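Antitoxin HipB (Escherichia coli, PDB 4Z5H) neutralises the toxin HipA and, as a homodimer, binds and bends operator DNA to repress the hipBA promoter. Local coordinates at a contact of chain A with DNA. Numbering follows the deposited sequence.

A contact of chain A with DNA. Residues 42, 49-51, 54. With nucleotides of chain B.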
# COMPACT_ATOMS: atom_id res chain seq x y z
N ASN A 42 -9.43 -10.90 6.35
CA ASN A 42 -8.18 -11.42 5.83
C ASN A 42 -7.10 -10.33 5.80
O ASN A 42 -5.99 -10.60 6.12
CB ASN A 42 -8.32 -12.10 4.47
CG ASN A 42 -7.03 -12.76 4.00
OD1 ASN A 42 -6.68 -13.83 4.44
ND2 ASN A 42 -6.31 -12.09 3.13
N ASN A 49 -0.38 -11.11 1.49
CA ASN A 49 -0.75 -11.39 0.12
C ASN A 49 -1.99 -10.65 -0.36
O ASN A 49 -2.48 -10.91 -1.43
CB ASN A 49 -0.85 -12.89 -0.13
CG ASN A 49 0.44 -13.62 0.15
OD1 ASN A 49 0.46 -14.56 0.90
ND2 ASN A 49 1.51 -13.17 -0.43
N THR A 50 -2.47 -9.73 0.46
CA THR A 50 -3.57 -8.85 0.11
C THR A 50 -3.20 -7.95 -1.10
O THR A 50 -2.11 -7.48 -1.20
CB THR A 50 -3.94 -7.97 1.32
OG1 THR A 50 -4.47 -8.79 2.35
CG2 THR A 50 -4.97 -6.95 0.95
N THR A 51 -4.13 -7.79 -2.01
CA THR A 51 -3.91 -6.96 -3.19
C THR A 51 -3.95 -5.45 -2.94
O THR A 51 -4.60 -4.98 -2.03
CB THR A 51 -4.88 -7.30 -4.32
OG1 THR A 51 -6.20 -6.91 -3.96
CG2 THR A 51 -4.83 -8.77 -4.67
N THR A 54 -7.51 -4.12 -2.92
CA THR A 54 -8.21 -4.29 -1.66
C THR A 54 -7.75 -3.22 -0.67
O THR A 54 -8.56 -2.59 -0.05
CB THR A 54 -8.01 -5.69 -1.09
OG1 THR A 54 -8.69 -6.64 -1.90
CG2 THR A 54 -8.54 -5.77 0.32
P DA B 12 -4.28 -15.29 0.74
OP1 DA B 12 -3.82 -14.30 1.71
OP2 DA B 12 -5.19 -16.35 1.16
O5' DA B 12 -4.93 -14.47 -0.45
C5' DA B 12 -4.11 -13.70 -1.34
C4' DA B 12 -4.98 -12.82 -2.20
O4' DA B 12 -5.59 -13.62 -3.24
C3' DA B 12 -6.14 -12.16 -1.47
O3' DA B 12 -6.49 -10.96 -2.13
C2' DA B 12 -7.25 -13.18 -1.61
C1' DA B 12 -6.97 -13.83 -2.96
N9 DA B 12 -7.20 -15.26 -3.00
C8 DA B 12 -6.94 -16.20 -2.02
N7 DA B 12 -7.22 -17.42 -2.38
C5 DA B 12 -7.69 -17.29 -3.67
C6 DA B 12 -8.15 -18.23 -4.61
N6 DA B 12 -8.22 -19.54 -4.37
N1 DA B 12 -8.55 -17.77 -5.81
C2 DA B 12 -8.47 -16.46 -6.05
N3 DA B 12 -8.06 -15.48 -5.26
C4 DA B 12 -7.67 -15.97 -4.07
P DA B 13 -7.54 -10.00 -1.50
OP1 DA B 13 -7.18 -8.64 -1.88
OP2 DA B 13 -7.67 -10.34 -0.09
O5' DA B 13 -8.89 -10.39 -2.23
C5' DA B 13 -9.07 -10.13 -3.63
C4' DA B 13 -10.37 -10.75 -4.09
O4' DA B 13 -10.23 -12.18 -4.15
C3' DA B 13 -11.57 -10.46 -3.18
O3' DA B 13 -12.61 -9.86 -3.94
C2' DA B 13 -11.97 -11.83 -2.65
C1' DA B 13 -11.44 -12.76 -3.72
N9 DA B 13 -11.15 -14.11 -3.24
C8 DA B 13 -10.59 -14.47 -2.05
N7 DA B 13 -10.47 -15.77 -1.89
C5 DA B 13 -11.00 -16.29 -3.06
C6 DA B 13 -11.17 -17.61 -3.51
N6 DA B 13 -10.81 -18.69 -2.81
N1 DA B 13 -11.74 -17.79 -4.72
C2 DA B 13 -12.11 -16.71 -5.42
N3 DA B 13 -12.00 -15.43 -5.11
C4 DA B 13 -11.43 -15.28 -3.90
O HOH W 1 -7.51 -9.53 2.32
O HOH W 2 -1.67 -12.92 3.15
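Three protein donors converge on OP1 of the DA13 phosphate in chain B. The backbone N of Thr51 gives a nearly straight bond of 3.2 Å to OP1 (162° at H). The hydroxyl OG1 of Thr51 donates to OP1 at 2.9 Å, and OG1 of Thr54 gives the third and shortest bond. In Thr51 the hydroxyl sits between the backbone N and the carbonyl carbon (chi1 69°), a turn that brings it to the phosphate beside its own N-H and leaves CG2 against O3' of DA12. The same OG1 accepts from the backbone N of Thr54 at 3.2 Å, a helix-capping bond that ties the first turn of helix 52-61 to the phosphate-binding hydroxyl. The other non-bridging oxygen, OP2 of DA13, is reached through water 1, which also bonds ND2 of Asn42 at 2.9 Å and OG1 of Thr50. Asn42 extends its amide with CG anti to the backbone N (chi1 -174°), towards the span between the two phosphates. One nucleotide back, water 2 links the backbone N of Asn49 to OP1 of DA12, while CB of Asn49 packs 3.6 Å from the sugar carbon C5' of DA12. The contacts described fall on the sugar-phosphate backbone, so they probably anchor and orient the repressor without reading bases. The site joins helix 37-45, the recognition helix of the helix-turn-helix motif, to the 3-10 helix 47-49, the Thr50-Thr51 loop and the N-terminal end of helix 52-61, whose dipole would probably favour the phosphate.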